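Local coordinates for protein L-rhamnonate dehydratase (Gibberella zeae, PDB 2P0I) that probably catalyses the dehydration of L-rhamnonate to 2-dehydro-3-deoxy-L-rhamnonate, as a lyase of the enolase superfamily, at residues N245-C250 / V269-G274; P321-A326 / N340-E345; F360-I365 / P391-K396. All coordinates share one frame; numbering follows the deposited sequence.

Contact 1 (N245-C250 / V269-G274); sequences NWWEEC and VKFTTG
With CG of Trp246 set between its backbone N and carbonyl carbon (chi1 70°), and CG2 of Thr272 anti to its own carbonyl carbon, the methyl comes to rest over one face of the indole. This CH-pi contact puts CG2 of Thr272 3.6 Å from the centroid of the Trp246 five-membered ring. The indole is also held at its rim: Trp246 NE1 donates in the ring plane to the anti lone pair of Glu248 OE1, 3.3 Å away, which helps fix the ring's rotation. Glu248 OE2 forms a salt bridge with Lys185, and Thr272 OG1 is taken up by Gln296. On the opposite face of the sheet from Glu248 and Thr272, Trp247 and Phe271 lie side by side and point the same way, CB of Trp247 meeting CD1 of Phe271 at 3.7 Å, while CG1 of Val269 packs 3.6 Å from CD1 of Trp247. The backbones pair through Trp247 N to Lys270 O (3.1 Å), Thr272 N to Trp247 O (3.0 Å) and Glu249 N to Thr272 O (2.9 Å). One water donates to both Trp247 O and Thr272 O and accepts from Cys250 N. Lys270 reaches past Asn245 O to Glu234 of the second subunit. Parallel strands joined through helix 258-265 form a beta-alpha-beta crossover, the repeating element of the TIM-like barrel of the enolase superfamily.

Contact 2 (P321-A326 / N340-E345); sequences PVVPHA and NTPFQE
Glu345 turns an extended side chain toward 321-326 and meets it through OE1, which accepts a nearly straight bond from Ala326 N (3.1 Å, 165° at the hydrogen). The amide approaches on the anti side of the carboxylate, 23° out of its plane. CD2 of His325 also comes within 3.2 Å of Glu345 OE1, the imidazole standing almost perpendicular to the carboxylate. The other oxygen, OE2, is held by Lys185 and Thr169, so both oxygens of this buried carboxylate are engaged. The two segments flank helix 329-337 in the TIM-like barrel of the enolase superfamily: 321-326 bonds through its backbone to Ile295 and Pro297, while Gln344 and Glu345 belong to a strand that runs parallel to 163-169. Val323 fills the middle of the contact with both methyls, CG2 lying 3.6 Å from CE1 of Phe343 and CG1 3.4 Å from the Phe343 carbonyl oxygen. At the far end Val322 N donates to Asn340 O (3.0 Å), nearly along the C=O axis, and CB of Val322 packs 3.8 Å from CG2 of Thr341, with Phe334 of the helix touching both residues.

Contact 3 (F360-I365 / P391-K396); sequences FGDLFI and PAARAK
Ala393 turns its methyl onto the backbone of 360-365, CB lying 3.5 Å from the carbonyl oxygen of Asp362 and 4.3 Å from CA of Leu363. That carbonyl also accepts a hydrogen bond from the side-chain ND2 of Asn390, so the small side chain fits beside a polar atom that already has a partner. The stronger link is ionic. Lys396 bends at its last two torsions (chi3 -76°, chi4 -66°), which curls the ammonium back toward Asp362 instead of letting it run on outward; NZ then meets Asp362 OD2 at 2.9 Å, nearly along the C-O bond of the carboxylate, in a salt bridge that is also a hydrogen bond. The two side chains cross at about a right angle, and CE of Lys396 follows at 3.5 Å from the same OD2. Asp362 is exposed, so solvent would be expected to soften the attraction. A type II' turn from Phe360 to Leu363, with Gly361 at its second position, presents the aspartate, while a type I turn from Ala392 to Ala395 carries Ala393 and leads to the lysine. At the other end CG2 of Ile365 only grazes CD of Pro391, 4.4 Å away. Backbone bonds from Leu363 to Asn390 and from Ile365 to Thr388 fasten the loop just before the second segment. Beneath, Leu363 and Phe364 rest on strand 78-84, an outermost strand of the four-stranded antiparallel sheet, whereas 391-396 leads directly into strand 397-399 at its other margin.

How the contacts relate
Contacts 1 and 2 illustrate how one barrel uses different chemistry at different points. Contact 1 is a buried pairing of neighbouring parallel strands; contact 2, partly buried, has a single backbone bond across it and leans on a carboxylate and valine packing. They touch where CH2 of Trp246 meets CE1 of Phe343, 3.7 Å apart, and Lys185 answers a glutamate from each. Contact 3 lies apart, its centre about 35 Å from that of contact 1 and on the opposite side of the chain's centre. There two loops beside the antiparallel sheet meet over a small area, much of it exposed, through a salt bridge and light apolar touches.

Contact 1 (N245-C250 / V269-G274)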
ATOM      1  N   ASN A 245      23.006 -21.180  -8.028  1.00 29.36           N
ATOM      2  CA  ASN A 245      21.657 -21.474  -8.472  1.00 16.52           C
ATOM      3  C   ASN A 245      20.597 -20.950  -7.494  1.00 28.81           C
ATOM      4  O   ASN A 245      19.719 -20.202  -7.894  1.00 31.67           O
ATOM      5  CB  ASN A 245      21.477 -22.971  -8.735  1.00 21.71           C
ATOM      6  CG  ASN A 245      20.147 -23.289  -9.391  1.00 25.51           C
ATOM      7  OD1 ASN A 245      19.549 -24.317  -9.111  1.00 32.29           O
ATOM      8  ND2 ASN A 245      19.671 -22.395 -10.254  1.00 36.71           N
ATOM      9  N   TRP A 246      20.699 -21.324  -6.222  1.00 23.52           N
ATOM     10  CA  TRP A 246      19.969 -20.612  -5.187  1.00 31.89           C
ATOM     11  C   TRP A 246      20.680 -20.526  -3.860  1.00 28.47           C
ATOM     12  O   TRP A 246      21.606 -21.286  -3.587  1.00 26.42           O
ATOM     13  CB  TRP A 246      18.560 -21.191  -4.990  1.00 21.84           C
ATOM     14  CG  TRP A 246      18.481 -22.560  -4.376  1.00 24.73           C
ATOM     15  CD1 TRP A 246      18.725 -22.910  -3.065  1.00 22.51           C
ATOM     16  CD2 TRP A 246      18.048 -23.751  -5.029  1.00 12.89           C
ATOM     17  NE1 TRP A 246      18.488 -24.250  -2.883  1.00 19.99           N
ATOM     18  CE2 TRP A 246      18.063 -24.787  -4.068  1.00 17.17           C
ATOM     19  CE3 TRP A 246      17.646 -24.047  -6.339  1.00 24.98           C
ATOM     20  CZ2 TRP A 246      17.715 -26.098  -4.382  1.00 22.15           C
ATOM     21  CZ3 TRP A 246      17.301 -25.346  -6.644  1.00 29.94           C
ATOM     22  CH2 TRP A 246      17.333 -26.355  -5.668  1.00 28.16           C
ATOM     23  N   TRP A 247      20.188 -19.608  -3.030  1.00 35.83           N
ATOM     24  CA  TRP A 247      20.655 -19.414  -1.669  1.00 24.28           C
ATOM     25  C   TRP A 247      19.560 -19.818  -0.695  1.00 33.39           C
ATOM     26  O   TRP A 247      18.472 -19.225  -0.676  1.00 20.41           O
ATOM     27  CB  TRP A 247      21.035 -17.952  -1.462  1.00 20.10           C
ATOM     28  CG  TRP A 247      22.135 -17.500  -2.366  1.00 32.46           C
ATOM     29  CD1 TRP A 247      22.018 -17.099  -3.665  1.00 17.55           C
ATOM     30  CD2 TRP A 247      23.524 -17.411  -2.037  1.00 30.63           C
ATOM     31  NE1 TRP A 247      23.255 -16.756  -4.167  1.00 37.13           N
ATOM     32  CE2 TRP A 247      24.197 -16.944  -3.189  1.00 36.89           C
ATOM     33  CE3 TRP A 247      24.267 -17.684  -0.880  1.00 30.96           C
ATOM     34  CZ2 TRP A 247      25.580 -16.740  -3.218  1.00 30.97           C
ATOM     35  CZ3 TRP A 247      25.643 -17.487  -0.912  1.00 37.30           C
ATOM     36  CH2 TRP A 247      26.283 -17.015  -2.072  1.00 22.41           C
ATOM     37  N   GLU A 248      19.880 -20.816   0.125  1.00 29.48           N
ATOM     38  CA  GLU A 248      18.919 -21.514   0.946  1.00 28.76           C
ATOM     39  C   GLU A 248      19.026 -21.072   2.395  1.00 35.51           C
ATOM     40  O   GLU A 248      20.121 -21.038   2.943  1.00 27.55           O
ATOM     41  CB  GLU A 248      19.183 -23.010   0.846  1.00 30.93           C
ATOM     42  CG  GLU A 248      18.251 -23.864   1.656  1.00 21.52           C
ATOM     43  CD  GLU A 248      18.344 -25.339   1.289  1.00 40.05           C
ATOM     44  OE1 GLU A 248      18.394 -25.659   0.082  1.00 30.89           O
ATOM     45  OE2 GLU A 248      18.350 -26.179   2.208  1.00 52.72           O
ATOM     46  N   GLU A 249      17.881 -20.741   2.999  1.00 22.16           N
ATOM     47  CA  GLU A 249      17.768 -20.443   4.431  1.00 24.33           C
ATOM     48  C   GLU A 249      18.724 -19.374   4.919  1.00 31.83           C
ATOM     49  O   GLU A 249      19.417 -19.572   5.920  1.00 37.29           O
ATOM     50  CB  GLU A 249      17.945 -21.710   5.280  1.00 22.94           C
ATOM     51  CG  GLU A 249      16.694 -22.531   5.415  1.00 38.25           C
ATOM     52  CD  GLU A 249      16.549 -23.155   6.784  1.00 54.12           C
ATOM     53  OE1 GLU A 249      15.608 -22.767   7.505  1.00 49.79           O
ATOM     54  OE2 GLU A 249      17.368 -24.034   7.141  1.00 38.45           O
ATOM     55  N   CYS A 250      18.781 -18.249   4.212  1.00 24.42           N
ATOM     56  CA  CYS A 250      19.712 -17.184   4.584  1.00 21.41           C
ATOM     57  C   CYS A 250      19.412 -16.590   5.945  1.00 31.79           C
ATOM     58  O   CYS A 250      20.320 -16.294   6.702  1.00 33.19           O
ATOM     59  CB  CYS A 250      19.737 -16.093   3.531  1.00 19.01           C
ATOM     60  SG  CYS A 250      20.429 -16.627   1.947  1.00 31.67           S
ATOM     61  N   VAL A 269      18.076 -13.011  -8.338  1.00 24.65           N
ATOM     62  CA  VAL A 269      18.698 -14.109  -7.597  1.00 22.81           C
ATOM     63  C   VAL A 269      17.625 -14.912  -6.869  1.00 29.36           C
ATOM     64  O   VAL A 269      16.681 -14.336  -6.334  1.00 26.15           O
ATOM     65  CB  VAL A 269      19.796 -13.581  -6.627  1.00 26.21           C
ATOM     66  CG1 VAL A 269      20.417 -14.703  -5.828  1.00 26.53           C
ATOM     67  CG2 VAL A 269      20.898 -12.847  -7.410  1.00 23.41           C
ATOM     68  N   LYS A 270      17.776 -16.236  -6.875  1.00 27.62           N
ATOM     69  CA  LYS A 270      16.833 -17.164  -6.274  1.00 24.59           C
ATOM     70  C   LYS A 270      17.155 -17.432  -4.803  1.00 29.12           C
ATOM     71  O   LYS A 270      18.306 -17.647  -4.439  1.00 26.63           O
ATOM     72  CB  LYS A 270      16.818 -18.487  -7.058  1.00 23.78           C
ATOM     73  CG  LYS A 270      15.935 -18.453  -8.294  1.00 35.74           C
ATOM     74  CD  LYS A 270      16.581 -19.114  -9.481  1.00 44.41           C
ATOM     75  CE  LYS A 270      16.097 -20.530  -9.632  1.00 29.76           C
ATOM     76  NZ  LYS A 270      16.637 -21.146 -10.878  1.00 68.15           N
ATOM     77  N   PHE A 271      16.117 -17.421  -3.970  1.00 23.15           N
ATOM     78  CA  PHE A 271      16.236 -17.602  -2.527  1.00 20.12           C
ATOM     79  C   PHE A 271      15.174 -18.597  -2.095  1.00 31.84           C
ATOM     80  O   PHE A 271      14.075 -18.623  -2.650  1.00 23.59           O
ATOM     81  CB  PHE A 271      16.047 -16.275  -1.793  1.00 20.07           C
ATOM     82  CG  PHE A 271      17.151 -15.294  -2.038  1.00 22.53           C
ATOM     83  CD1 PHE A 271      18.357 -15.394  -1.339  1.00 29.68           C
ATOM     84  CD2 PHE A 271      17.011 -14.297  -2.999  1.00 23.19           C
ATOM     85  CE1 PHE A 271      19.406 -14.510  -1.595  1.00 24.96           C
ATOM     86  CE2 PHE A 271      18.048 -13.405  -3.256  1.00 34.52           C
ATOM     87  CZ  PHE A 271      19.249 -13.509  -2.550  1.00 24.48           C
ATOM     88  N   THR A 272      15.521 -19.453  -1.142  1.00 30.51           N
ATOM     89  CA  THR A 272      14.620 -20.518  -0.701  1.00 23.45           C
ATOM     90  C   THR A 272      14.624 -20.582   0.824  1.00 25.10           C
ATOM     91  O   THR A 272      15.556 -20.108   1.469  1.00 26.96           O
ATOM     92  CB  THR A 272      15.008 -21.910  -1.276  1.00 28.11           C
ATOM     93  OG1 THR A 272      16.063 -22.469  -0.498  1.00 31.76           O
ATOM     94  CG2 THR A 272      15.463 -21.838  -2.729  1.00 27.68           C
ATOM     95  N   THR A 273      13.575 -21.158   1.396  1.00 27.56           N
ATOM     96  CA  THR A 273      13.534 -21.405   2.831  1.00 30.71           C
ATOM     97  C   THR A 273      12.475 -22.445   3.146  1.00 24.97           C
ATOM     98  O   THR A 273      11.790 -22.944   2.251  1.00 25.10           O
ATOM     99  CB  THR A 273      13.341 -20.082   3.663  1.00 21.41           C
ATOM    100  OG1 THR A 273      13.688 -20.309   5.035  1.00 30.26           O
ATOM    101  CG2 THR A 273      11.941 -19.545   3.565  1.00 35.83           C
ATOM    102  N   GLY A 274      12.337 -22.775   4.419  1.00 32.39           N
ATOM    103  CA  GLY A 274      11.124 -23.422   4.877  1.00 25.51           C
ATOM    104  C   GLY A 274      11.364 -24.752   5.552  1.00 29.80           C
ATOM    105  O   GLY A 274      10.420 -25.369   6.003  1.00 20.75           O
TER
HETATM  106  O   HOH W   1      19.845 -17.325  -8.512  1.00 32.03           O
HETATM  107  O   HOH W   2      17.313 -17.997   1.563  1.00 25.00           O
HETATM  108  O   HOH W   3      13.037 -22.421   7.520  1.00 37.95           O

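Contact 2 (P321-A326 / N340-E345)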
ATOM      1  N   PRO A 321       7.318 -23.741  -6.655  1.00 31.70           N
ATOM      2  CA  PRO A 321       7.843 -25.097  -6.481  1.00 27.22           C
ATOM      3  C   PRO A 321       7.979 -25.458  -5.015  1.00 22.39           C
ATOM      4  O   PRO A 321       8.396 -24.627  -4.205  1.00 23.93           O
ATOM      5  CB  PRO A 321       9.228 -25.023  -7.120  1.00 29.49           C
ATOM      6  CG  PRO A 321       9.122 -23.955  -8.113  1.00 37.16           C
ATOM      7  CD  PRO A 321       8.185 -22.936  -7.531  1.00 32.23           C
ATOM      8  N   VAL A 322       7.585 -26.680  -4.684  1.00 26.60           N
ATOM      9  CA  VAL A 322       7.827 -27.258  -3.370  1.00 32.52           C
ATOM     10  C   VAL A 322       8.870 -28.343  -3.558  1.00 34.59           C
ATOM     11  O   VAL A 322       8.655 -29.285  -4.304  1.00 41.92           O
ATOM     12  CB  VAL A 322       6.538 -27.889  -2.799  1.00 37.84           C
ATOM     13  CG1 VAL A 322       6.808 -28.560  -1.475  1.00 28.55           C
ATOM     14  CG2 VAL A 322       5.465 -26.838  -2.652  1.00 22.86           C
ATOM     15  N   VAL A 323      10.017 -28.179  -2.909  1.00 40.96           N
ATOM     16  CA  VAL A 323      11.130 -29.118  -3.036  1.00 31.73           C
ATOM     17  C   VAL A 323      11.545 -29.507  -1.616  1.00 36.11           C
ATOM     18  O   VAL A 323      12.306 -28.795  -0.972  1.00 33.40           O
ATOM     19  CB  VAL A 323      12.307 -28.504  -3.840  1.00 30.15           C
ATOM     20  CG1 VAL A 323      13.562 -29.370  -3.766  1.00 34.38           C
ATOM     21  CG2 VAL A 323      11.899 -28.304  -5.288  1.00 22.61           C
ATOM     22  N   PRO A 324      11.017 -30.634  -1.112  1.00 31.52           N
ATOM     23  CA  PRO A 324      11.117 -30.943   0.297  1.00 37.58           C
ATOM     24  C   PRO A 324      12.534 -31.299   0.731  1.00 41.04           C
ATOM     25  O   PRO A 324      13.370 -31.678  -0.101  1.00 33.15           O
ATOM     26  CB  PRO A 324      10.184 -32.142   0.458  1.00 27.01           C
ATOM     27  CG  PRO A 324      10.209 -32.804  -0.855  1.00 33.66           C
ATOM     28  CD  PRO A 324      10.310 -31.692  -1.846  1.00 34.71           C
ATOM     29  N   HIS A 325      12.781 -31.143   2.029  1.00 40.66           N
ATOM     30  CA  HIS A 325      13.978 -31.629   2.698  1.00 46.09           C
ATOM     31  C   HIS A 325      14.080 -33.147   2.536  1.00 44.48           C
ATOM     32  O   HIS A 325      13.057 -33.840   2.521  1.00 45.37           O
ATOM     33  CB  HIS A 325      13.907 -31.253   4.183  1.00 45.17           C
ATOM     34  CG  HIS A 325      15.095 -31.693   4.980  1.00 61.02           C
ATOM     35  ND1 HIS A 325      15.052 -32.758   5.855  1.00 55.40           N
ATOM     36  CD2 HIS A 325      16.362 -31.217   5.030  1.00 70.58           C
ATOM     37  CE1 HIS A 325      16.238 -32.914   6.415  1.00 58.59           C
ATOM     38  NE2 HIS A 325      17.051 -31.992   5.931  1.00 67.39           N
ATOM     39  N   ALA A 326      15.308 -33.648   2.392  1.00 39.05           N
ATOM     40  CA  ALA A 326      15.563 -35.087   2.316  1.00 38.93           C
ATOM     41  C   ALA A 326      14.965 -35.849   3.506  1.00 39.80           C
ATOM     42  O   ALA A 326      15.455 -35.759   4.631  1.00 46.18           O
ATOM     43  CB  ALA A 326      17.057 -35.356   2.196  1.00 44.00           C
ATOM     44  N   ASN A 340       3.562 -29.611  -8.725  1.00 40.03           N
ATOM     45  CA  ASN A 340       4.458 -28.481  -8.440  1.00 38.08           C
ATOM     46  C   ASN A 340       5.726 -28.874  -7.698  1.00 42.91           C
ATOM     47  O   ASN A 340       6.291 -28.076  -6.955  1.00 41.18           O
ATOM     48  CB  ASN A 340       3.718 -27.353  -7.693  1.00 41.98           C
ATOM     49  CG  ASN A 340       3.141 -27.798  -6.339  1.00 36.84           C
ATOM     50  OD1 ASN A 340       2.674 -28.927  -6.181  1.00 54.68           O
ATOM     51  ND2 ASN A 340       3.155 -26.891  -5.369  1.00 30.37           N
ATOM     52  N   THR A 341       6.167 -30.110  -7.900  1.00 38.92           N
ATOM     53  CA  THR A 341       7.227 -30.686  -7.082  1.00 42.26           C
ATOM     54  C   THR A 341       8.322 -31.333  -7.945  1.00 42.82           C
ATOM     55  O   THR A 341       8.376 -32.558  -8.085  1.00 49.38           O
ATOM     56  CB  THR A 341       6.665 -31.683  -6.042  1.00 40.66           C
ATOM     57  OG1 THR A 341       5.881 -32.688  -6.697  1.00 46.32           O
ATOM     58  CG2 THR A 341       5.824 -30.972  -4.987  1.00 39.23           C
ATOM     59  N   PRO A 342       9.209 -30.503  -8.518  1.00 41.58           N
ATOM     60  CA  PRO A 342      10.047 -30.860  -9.674  1.00 44.47           C
ATOM     61  C   PRO A 342      11.206 -31.856  -9.438  1.00 41.19           C
ATOM     62  O   PRO A 342      11.512 -32.655 -10.326  1.00 40.50           O
ATOM     63  CB  PRO A 342      10.582 -29.507 -10.140  1.00 41.78           C
ATOM     64  CG  PRO A 342      10.628 -28.672  -8.904  1.00 26.58           C
ATOM     65  CD  PRO A 342       9.454 -29.117  -8.065  1.00 35.08           C
ATOM     66  N   PHE A 343      11.842 -31.794  -8.266  1.00 45.34           N
ATOM     67  CA  PHE A 343      13.011 -32.629  -7.919  1.00 35.06           C
ATOM     68  C   PHE A 343      13.147 -32.629  -6.400  1.00 39.30           C
ATOM     69  O   PHE A 343      12.391 -31.941  -5.723  1.00 33.34           O
ATOM     70  CB  PHE A 343      14.300 -32.074  -8.553  1.00 49.29           C
ATOM     71  CG  PHE A 343      14.404 -30.568  -8.522  1.00 46.88           C
ATOM     72  CD1 PHE A 343      14.758 -29.895  -7.350  1.00 47.05           C
ATOM     73  CD2 PHE A 343      14.157 -29.821  -9.671  1.00 56.66           C
ATOM     74  CE1 PHE A 343      14.850 -28.501  -7.321  1.00 43.91           C
ATOM     75  CE2 PHE A 343      14.247 -28.426  -9.653  1.00 47.71           C
ATOM     76  CZ  PHE A 343      14.596 -27.767  -8.478  1.00 57.20           C
ATOM     77  N   GLN A 344      14.120 -33.353  -5.854  1.00 38.18           N
ATOM     78  CA  GLN A 344      14.418 -33.198  -4.433  1.00 34.39           C
ATOM     79  C   GLN A 344      15.842 -33.420  -3.967  1.00 38.66           C
ATOM     80  O   GLN A 344      16.734 -33.752  -4.743  1.00 33.56           O
ATOM     81  CB  GLN A 344      13.425 -33.958  -3.550  1.00 44.94           C
ATOM     82  CG  GLN A 344      13.538 -35.454  -3.589  1.00 36.32           C
ATOM     83  CD  GLN A 344      12.803 -36.083  -2.432  1.00 41.82           C
ATOM     84  OE1 GLN A 344      13.339 -36.202  -1.334  1.00 42.96           O
ATOM     85  NE2 GLN A 344      11.560 -36.474  -2.668  1.00 36.41           N
ATOM     86  N   GLU A 345      16.028 -33.209  -2.672  1.00 39.64           N
ATOM     87  CA  GLU A 345      17.319 -33.268  -2.025  1.00 38.55           C
ATOM     88  C   GLU A 345      17.661 -34.723  -1.680  1.00 39.57           C
ATOM     89  O   GLU A 345      16.806 -35.464  -1.190  1.00 37.19           O
ATOM     90  CB  GLU A 345      17.258 -32.399  -0.765  1.00 34.18           C
ATOM     91  CG  GLU A 345      18.475 -32.448   0.129  1.00 39.49           C
ATOM     92  CD  GLU A 345      18.396 -31.480   1.291  1.00 42.08           C
ATOM     93  OE1 GLU A 345      17.339 -31.405   1.952  1.00 55.80           O
ATOM     94  OE2 GLU A 345      19.405 -30.797   1.552  1.00 51.77           O
TER

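Contact 3 (F360-I365 / P391-K396)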
ATOM      1  N   PHE A 360      18.494 -43.386   6.824  1.00 46.72           N
ATOM      2  CA  PHE A 360      18.174 -43.870   8.170  1.00 59.96           C
ATOM      3  C   PHE A 360      19.145 -44.939   8.682  1.00 61.69           C
ATOM      4  O   PHE A 360      18.846 -45.627   9.660  1.00 67.59           O
ATOM      5  CB  PHE A 360      16.728 -44.393   8.239  1.00 54.57           C
ATOM      6  CG  PHE A 360      15.687 -43.372   7.872  1.00 61.16           C
ATOM      7  CD1 PHE A 360      15.513 -42.219   8.639  1.00 64.46           C
ATOM      8  CD2 PHE A 360      14.868 -43.569   6.763  1.00 55.78           C
ATOM      9  CE1 PHE A 360      14.545 -41.270   8.296  1.00 58.04           C
ATOM     10  CE2 PHE A 360      13.894 -42.631   6.415  1.00 40.23           C
ATOM     11  CZ  PHE A 360      13.736 -41.477   7.180  1.00 40.29           C
ATOM     12  N   GLY A 361      20.298 -45.074   8.026  1.00 57.80           N
ATOM     13  CA  GLY A 361      21.346 -45.994   8.477  1.00 60.34           C
ATOM     14  C   GLY A 361      20.968 -47.456   8.327  1.00 62.01           C
ATOM     15  O   GLY A 361      20.374 -47.849   7.323  1.00 69.14           O
ATOM     16  N   ASP A 362      21.302 -48.263   9.333  1.00 65.17           N
ATOM     17  CA  ASP A 362      20.983 -49.697   9.317  1.00 67.42           C
ATOM     18  C   ASP A 362      19.699 -50.051  10.083  1.00 65.57           C
ATOM     19  O   ASP A 362      19.510 -51.198  10.509  1.00 65.90           O
ATOM     20  CB  ASP A 362      22.175 -50.540   9.800  1.00 71.94           C
ATOM     21  CG  ASP A 362      22.650 -50.150  11.194  1.00 87.11           C
ATOM     22  OD1 ASP A 362      23.626 -49.376  11.295  1.00 96.79           O
ATOM     23  OD2 ASP A 362      22.059 -50.623  12.189  1.00 91.13           O
ATOM     24  N   LEU A 363      18.825 -49.060  10.246  1.00 55.92           N
ATOM     25  CA  LEU A 363      17.503 -49.255  10.837  1.00 42.94           C
ATOM     26  C   LEU A 363      16.576 -50.075   9.933  1.00 45.03           C
ATOM     27  O   LEU A 363      15.785 -50.887  10.423  1.00 52.61           O
ATOM     28  CB  LEU A 363      16.877 -47.894  11.173  1.00 44.48           C
ATOM     29  CG  LEU A 363      15.464 -47.788  11.759  1.00 47.90           C
ATOM     30  CD1 LEU A 363      15.362 -48.481  13.109  1.00 49.86           C
ATOM     31  CD2 LEU A 363      15.047 -46.334  11.870  1.00 37.62           C
ATOM     32  N   PHE A 364      16.683 -49.857   8.620  1.00 43.98           N
ATOM     33  CA  PHE A 364      15.869 -50.565   7.626  1.00 43.67           C
ATOM     34  C   PHE A 364      16.720 -51.403   6.672  1.00 44.96           C
ATOM     35  O   PHE A 364      17.915 -51.150   6.518  1.00 52.23           O
ATOM     36  CB  PHE A 364      15.040 -49.568   6.813  1.00 38.52           C
ATOM     37  CG  PHE A 364      14.170 -48.674   7.646  1.00 33.61           C
ATOM     38  CD1 PHE A 364      13.108 -49.196   8.372  1.00 34.99           C
ATOM     39  CD2 PHE A 364      14.406 -47.304   7.691  1.00 42.53           C
ATOM     40  CE1 PHE A 364      12.300 -48.367   9.144  1.00 40.07           C
ATOM     41  CE2 PHE A 364      13.599 -46.466   8.456  1.00 35.71           C
ATOM     42  CZ  PHE A 364      12.545 -47.002   9.184  1.00 41.86           C
ATOM     43  N   ILE A 365      16.090 -52.380   6.018  1.00 51.68           N
ATOM     44  CA  ILE A 365      16.769 -53.238   5.031  1.00 61.35           C
ATOM     45  C   ILE A 365      16.629 -52.802   3.564  1.00 63.10           C
ATOM     46  O   ILE A 365      17.530 -53.035   2.753  1.00 62.92           O
ATOM     47  CB  ILE A 365      16.364 -54.731   5.155  1.00 62.56           C
ATOM     48  CG1 ILE A 365      14.847 -54.891   5.306  1.00 69.53           C
ATOM     49  CG2 ILE A 365      17.091 -55.378   6.311  1.00 70.50           C
ATOM     50  CD1 ILE A 365      14.246 -55.969   4.418  1.00 72.81           C
ATOM     51  N   PRO A 391      15.639 -56.642  11.090  1.00 69.34           N
ATOM     52  CA  PRO A 391      15.383 -57.402  12.321  1.00 72.09           C
ATOM     53  C   PRO A 391      16.639 -57.627  13.174  1.00 72.75           C
ATOM     54  O   PRO A 391      16.527 -58.068  14.322  1.00 80.80           O
ATOM     55  CB  PRO A 391      14.803 -58.725  11.811  1.00 67.04           C
ATOM     56  CG  PRO A 391      15.324 -58.870  10.437  1.00 72.43           C
ATOM     57  CD  PRO A 391      15.537 -57.489   9.886  1.00 71.88           C
ATOM     58  N   ALA A 392      17.809 -57.310  12.617  1.00 64.54           N
ATOM     59  CA  ALA A 392      19.020 -57.051  13.398  1.00 66.83           C
ATOM     60  C   ALA A 392      18.868 -55.885  14.373  1.00 67.19           C
ATOM     61  O   ALA A 392      19.163 -56.024  15.562  1.00 78.53           O
ATOM     62  CB  ALA A 392      20.196 -56.809  12.479  1.00 61.34           C
ATOM     63  N   ALA A 393      18.397 -54.744  13.873  1.00 67.99           N
ATOM     64  CA  ALA A 393      18.376 -53.504  14.651  1.00 65.23           C
ATOM     65  C   ALA A 393      17.116 -53.340  15.507  1.00 68.19           C
ATOM     66  O   ALA A 393      16.856 -52.254  16.030  1.00 70.01           O
ATOM     67  CB  ALA A 393      18.579 -52.299  13.742  1.00 65.21           C
ATOM     68  N   ARG A 394      16.352 -54.422  15.659  1.00 69.37           N
ATOM     69  CA  ARG A 394      15.221 -54.473  16.592  1.00 73.07           C
ATOM     70  C   ARG A 394      15.662 -54.367  18.050  1.00 75.05           C
ATOM     71  O   ARG A 394      14.911 -53.875  18.899  1.00 78.42           O
ATOM     72  CB  ARG A 394      14.411 -55.753  16.390  1.00 69.11           C
ATOM     73  CG  ARG A 394      13.276 -55.619  15.393  1.00 79.17           C
ATOM     74  CD  ARG A 394      12.008 -56.250  15.935  1.00 92.68           C
ATOM     75  NE  ARG A 394      10.959 -56.380  14.923  1.00 99.14           N
ATOM     76  CZ  ARG A 394      10.058 -55.442  14.635  1.00101.14           C
ATOM     77  NH1 ARG A 394      10.065 -54.275  15.270  1.00 90.74           N
ATOM     78  NH2 ARG A 394       9.142 -55.673  13.704  1.00 95.10           N
ATOM     79  N   ALA A 395      16.880 -54.826  18.326  1.00 69.36           N
ATOM     80  CA  ALA A 395      17.474 -54.738  19.652  1.00 70.40           C
ATOM     81  C   ALA A 395      17.910 -53.318  20.008  1.00 73.04           C
ATOM     82  O   ALA A 395      17.984 -52.966  21.189  1.00 78.21           O
ATOM     83  CB  ALA A 395      18.641 -55.704  19.772  1.00 71.29           C
ATOM     84  N   LYS A 396      18.193 -52.506  18.988  1.00 69.29           N
ATOM     85  CA  LYS A 396      18.483 -51.083  19.174  1.00 63.46           C
ATOM     86  C   LYS A 396      17.250 -50.259  19.547  1.00 60.96           C
ATOM     87  O   LYS A 396      17.377 -49.159  20.082  1.00 58.33           O
ATOM     88  CB  LYS A 396      19.121 -50.493  17.917  1.00 71.26           C
ATOM     89  CG  LYS A 396      20.631 -50.670  17.828  1.00 83.73           C
ATOM     90  CD  LYS A 396      21.267 -49.612  16.926  1.00 93.88           C
ATOM     91  CE  LYS A 396      21.049 -49.901  15.441  1.00101.33           C
ATOM     92  NZ  LYS A 396      21.757 -51.136  14.992  1.00107.81           N
TER